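Local coordinates for protein LipS lipolytic enzyme (Unidentified, PDB 4FBL) that probably hydrolyses ester bonds of lipids, as a thermostable lipase with the alpha/beta hydrolase fold, at residues G73-R76 with T80-T83; P160-L165 with H202-G207. All blocks are in the same frame, centred on the assembly; numbering follows the deposited sequence.

Interaction 1. Residues G73-R76 with T80-T83; sequences GFAR and TVAT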
loop_
_atom_site.group_PDB
_atom_site.type_symbol
_atom_site.label_atom_id
_atom_site.label_comp_id
_atom_site.label_asym_id
_atom_site.label_seq_id
_atom_site.Cartn_x
_atom_site.Cartn_y
_atom_site.Cartn_z
ATOM N N GLY C 73 18.111 27.424 -2.365
ATOM C CA GLY C 73 19.470 26.990 -2.594
ATOM C C GLY C 73 19.785 26.457 -3.986
ATOM O O GLY C 73 20.767 26.897 -4.568
ATOM N N PHE C 74 19.003 25.499 -4.533
ATOM C CA PHE C 74 19.256 25.006 -5.858
ATOM C C PHE C 74 19.005 26.110 -6.888
ATOM O O PHE C 74 19.668 26.127 -7.915
ATOM C CB PHE C 74 18.323 23.800 -6.259
ATOM C CG PHE C 74 18.404 22.588 -5.335
ATOM C CD1 PHE C 74 19.660 22.093 -4.888
ATOM C CD2 PHE C 74 17.203 21.936 -4.927
ATOM C CE1 PHE C 74 19.746 20.995 -4.057
ATOM C CE2 PHE C 74 17.254 20.817 -4.059
ATOM C CZ PHE C 74 18.571 20.300 -3.637
ATOM N N ALA C 75 17.961 26.924 -6.709
ATOM C CA ALA C 75 17.747 28.028 -7.671
ATOM C C ALA C 75 18.916 29.095 -7.668
ATOM O O ALA C 75 19.369 29.490 -8.750
ATOM C CB ALA C 75 16.398 28.693 -7.543
ATOM N N ARG C 76 19.403 29.505 -6.497
ATOM C CA ARG C 76 20.589 30.381 -6.454
ATOM C C ARG C 76 21.807 29.752 -7.070
ATOM O O ARG C 76 22.682 30.472 -7.514
ATOM C CB ARG C 76 20.970 30.764 -5.066
ATOM C CG ARG C 76 19.930 31.519 -4.441
ATOM C CD ARG C 76 20.491 32.122 -3.252
ATOM N NE ARG C 76 19.308 32.652 -2.639
ATOM C CZ ARG C 76 18.693 32.069 -1.624
ATOM N NH1 ARG C 76 19.199 30.953 -1.053
ATOM N NH2 ARG C 76 17.585 32.639 -1.184
ATOM N N THR C 80 17.402 24.946 -12.936
ATOM C CA THR C 80 15.920 25.005 -13.055
ATOM C C THR C 80 15.317 24.149 -11.888
ATOM O O THR C 80 15.914 23.098 -11.544
ATOM C CB THR C 80 15.492 24.493 -14.437
ATOM O OG1 THR C 80 16.055 25.364 -15.455
ATOM C CG2 THR C 80 13.969 24.462 -14.637
ATOM N N VAL C 81 14.258 24.670 -11.237
ATOM C CA VAL C 81 13.690 24.135 -9.981
ATOM C C VAL C 81 12.170 24.067 -10.103
ATOM O O VAL C 81 11.534 25.078 -10.489
ATOM C CB VAL C 81 14.073 24.925 -8.696
ATOM C CG1 VAL C 81 13.514 24.210 -7.442
ATOM C CG2 VAL C 81 15.626 25.009 -8.490
ATOM N N ALA C 82 11.585 22.889 -9.847
ATOM C CA ALA C 82 10.099 22.759 -9.666
ATOM C C ALA C 82 9.867 22.191 -8.270
ATOM O O ALA C 82 10.279 21.030 -7.998
ATOM C CB ALA C 82 9.468 21.818 -10.727
ATOM N N THR C 83 9.168 22.976 -7.413
ATOM C CA THR C 83 8.812 22.579 -6.085
ATOM C C THR C 83 7.287 22.671 -6.057
ATOM O O THR C 83 6.756 23.699 -5.692
ATOM C CB THR C 83 9.379 23.526 -5.021
ATOM O OG1 THR C 83 10.767 23.619 -5.294
ATOM C CG2 THR C 83 9.204 22.916 -3.589
#
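The flat group that Val-81 meets is the peptide between Phe-74 and Ala-75. One methyl, Val-81 CG2, comes down on a face of that plane almost along its normal, 3.5 Å from Ala-75 N. Two carbons flank the same spot: the methylene Phe-74 CB, 3.7 Å from Val-81 CG2, and the methyl Ala-75 CB, 3.9 Å from it. The second flat group, the phenyl ring of Phe-74, turns off from this contact and makes none with the strand segment 80-83; it packs instead among Val-54 and Val-56 of the sheet and Leu-271, Leu-275 and Ile-278 of helix 267-279. The helix 68-76 here is the connection of a beta-alpha-beta crossover from strand 52-57 to its parallel neighbour 80-83 in the alpha/beta hydrolase sheet. Val-81 points from the strand up to that helix. With CG1 anti to the backbone N (chi1 -176°), CG2 stands anti to the carbonyl carbon, beside the backbone N, and this is the branch that faces the helix. No hydrogen bond crosses here; Val-81 CG2 makes van der Waals contact with the peptide and the two CB atoms, and Ala-75 also reaches Ser-47 on the antiparallel edge strand 45-47.

Interaction 2. Residues P160-L165 with H202-G207; sequences PDLAAL and HLITIG
Ile-204 reaches out from helix 200-213 and sets its terminal methyl against the backbone of the opposing helix: CD1 stops 4.0 Å from Ala-163 CA. Its CG1 leans back beside the backbone N (chi1 -79°), and the chain then runs on extended, which carries CD1 to the far end of its span. The CB of Ala-163 lies no closer than 4.6 Å to the partner segment, so it is the main chain at this small residue that takes the methyl.

Leu-162 comes the other way. Its CG is anti to the backbone N (chi1 -168°), which swings the isobutyl end out to the second helix, and CD2 is the methyl that meets both neighbours there. It lies 4.3 Å from Ile-204 CD1 and, more loosely, 4.5 Å from Leu-203 CD2. Ile-204 and Leu-162 thus meet methyl to methyl. The short helix segments cross at 114° with axes 10.7 Å apart, a separation spanned mainly by the ends of Leu-162, Leu-203 and Ile-204, with no hydrogen bond across.

Met-212 of the second subunit packs on both Ala-163 and Ile-204, and Thr-205 OG1 is hydrogen-bonded to Thr-205 OG1 of that subunit, so the contact borders the dimer interface. Leu-203 also touches Phe-60, a residue of the spermidine pocket, and its side chain is about 7 Å from the ligand. Both helices lie between strands 147-151 and 221-226, where alpha/beta hydrolases commonly carry a cap; helix 160-166 is probably part of such a cap, and helix 200-213 leads back towards the core sheet.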
loop_
_atom_site.group_PDB
_atom_site.type_symbol
_atom_site.label_atom_id
_atom_site.label_comp_id
_atom_site.label_asym_id
_atom_site.label_seq_id
_atom_site.Cartn_x
_atom_site.Cartn_y
_atom_site.Cartn_z
ATOM N N PRO C 160 0.604 0.201 13.443
ATOM C CA PRO C 160 -0.748 -0.426 13.483
ATOM C C PRO C 160 -1.868 0.569 13.689
ATOM O O PRO C 160 -2.915 0.468 13.046
ATOM C CB PRO C 160 -0.636 -1.416 14.658
ATOM C CG PRO C 160 0.913 -1.883 14.618
ATOM C CD PRO C 160 1.618 -0.505 14.281
ATOM N N ASP C 161 -1.644 1.610 14.499
ATOM C CA ASP C 161 -2.685 2.604 14.753
ATOM C C ASP C 161 -3.010 3.353 13.460
ATOM O O ASP C 161 -4.155 3.662 13.176
ATOM C CB ASP C 161 -2.159 3.660 15.754
ATOM C CG ASP C 161 -2.157 3.173 17.243
ATOM O OD1 ASP C 161 -2.523 2.008 17.581
ATOM O OD2 ASP C 161 -1.730 4.009 18.083
ATOM N N LEU C 162 -1.971 3.735 12.715
ATOM C CA LEU C 162 -2.257 4.434 11.435
ATOM C C LEU C 162 -3.053 3.508 10.466
ATOM O O LEU C 162 -4.059 3.905 9.894
ATOM C CB LEU C 162 -0.904 4.767 10.768
ATOM C CG LEU C 162 -0.985 5.708 9.625
ATOM C CD1 LEU C 162 -1.204 7.148 10.076
ATOM C CD2 LEU C 162 0.332 5.450 8.878
ATOM N N ALA C 163 -2.540 2.281 10.314
ATOM C CA ALA C 163 -3.136 1.278 9.384
ATOM C C ALA C 163 -4.624 1.061 9.783
ATOM O O ALA C 163 -5.493 0.895 8.919
ATOM C CB ALA C 163 -2.296 0.011 9.447
ATOM N N ALA C 164 -4.946 1.150 11.089
ATOM C CA ALA C 164 -6.364 1.002 11.539
ATOM C C ALA C 164 -7.247 2.170 11.263
ATOM O O ALA C 164 -8.480 2.068 11.423
ATOM C CB ALA C 164 -6.467 0.637 13.095
ATOM N N LEU C 165 -6.647 3.291 10.816
ATOM C CA LEU C 165 -7.434 4.411 10.307
ATOM C C LEU C 165 -7.662 4.350 8.791
ATOM O O LEU C 165 -8.570 5.044 8.254
ATOM C CB LEU C 165 -6.758 5.740 10.689
ATOM C CG LEU C 165 -6.708 5.929 12.242
ATOM C CD1 LEU C 165 -5.539 6.877 12.680
ATOM C CD2 LEU C 165 -8.086 6.343 12.764
ATOM N N HIS C 202 -3.912 6.607 1.096
ATOM C CA HIS C 202 -2.990 7.070 0.034
ATOM C C HIS C 202 -1.571 7.236 0.456
ATOM O O HIS C 202 -0.663 6.962 -0.357
ATOM C CB HIS C 202 -3.605 8.356 -0.501
ATOM C CG HIS C 202 -4.950 8.068 -1.068
ATOM N ND1 HIS C 202 -6.140 8.601 -0.582
ATOM C CD2 HIS C 202 -5.289 7.265 -2.104
ATOM C CE1 HIS C 202 -7.155 8.124 -1.285
ATOM N NE2 HIS C 202 -6.659 7.325 -2.237
ATOM N N LEU C 203 -1.313 7.683 1.693
ATOM C CA LEU C 203 0.044 7.676 2.163
ATOM C C LEU C 203 0.633 6.296 2.148
ATOM O O LEU C 203 1.816 6.073 1.748
ATOM C CB LEU C 203 0.144 8.265 3.576
ATOM C CG LEU C 203 1.448 8.154 4.392
ATOM C CD1 LEU C 203 2.648 8.852 3.826
ATOM C CD2 LEU C 203 1.307 8.640 5.900
ATOM N N ILE C 204 -0.118 5.320 2.655
ATOM C CA ILE C 204 0.425 3.941 2.802
ATOM C C ILE C 204 0.623 3.326 1.366
ATOM O O ILE C 204 1.618 2.636 1.128
ATOM C CB ILE C 204 -0.597 3.045 3.643
ATOM C CG1 ILE C 204 -0.457 3.363 5.157
ATOM C CG2 ILE C 204 -0.250 1.584 3.476
ATOM C CD1 ILE C 204 -1.686 3.011 6.041
ATOM N N THR C 205 -0.288 3.636 0.455
ATOM C CA THR C 205 -0.255 3.097 -0.917
ATOM C C THR C 205 1.072 3.542 -1.603
ATOM O O THR C 205 1.881 2.713 -2.133
ATOM C CB THR C 205 -1.468 3.588 -1.810
ATOM O OG1 THR C 205 -2.726 3.077 -1.295
ATOM C CG2 THR C 205 -1.290 3.076 -3.272
ATOM N N ILE C 206 1.346 4.871 -1.533
ATOM C CA ILE C 206 2.567 5.395 -2.141
ATOM C C ILE C 206 3.763 4.726 -1.540
ATOM O O ILE C 206 4.697 4.366 -2.282
ATOM C CB ILE C 206 2.762 6.960 -1.949
ATOM C CG1 ILE C 206 1.663 7.759 -2.602
ATOM C CG2 ILE C 206 4.166 7.384 -2.543
ATOM C CD1 ILE C 206 1.734 7.579 -4.020
ATOM N N GLY C 207 3.801 4.609 -0.195
ATOM C CA GLY C 207 4.951 3.989 0.383
ATOM C C GLY C 207 5.145 2.538 -0.096
ATOM O O GLY C 207 6.283 2.057 -0.391
#

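How the interactions relate
From the N terminus, the chain passes strands 45-47 and 52-57 before interaction 1 closes a very short loop, with three residues joining helix 68-76 to strand 80-83. The chain then builds the middle of the sheet, through strand 121-127, helix 129-140 and strand 147-151, before helix 160-166 opens interaction 2. That contact closes a much longer excursion of 36 residues, including the two-stranded sheet 174-176 and 194-196. The two loops follow in series, neither nested nor crossed. Their centres lie 31 Å apart on opposite sides of the chain's centre: interaction 1 fixes a helix to the sheet near one edge, interaction 2 joins two helices of the stretch between strands 147-151 and 221-226.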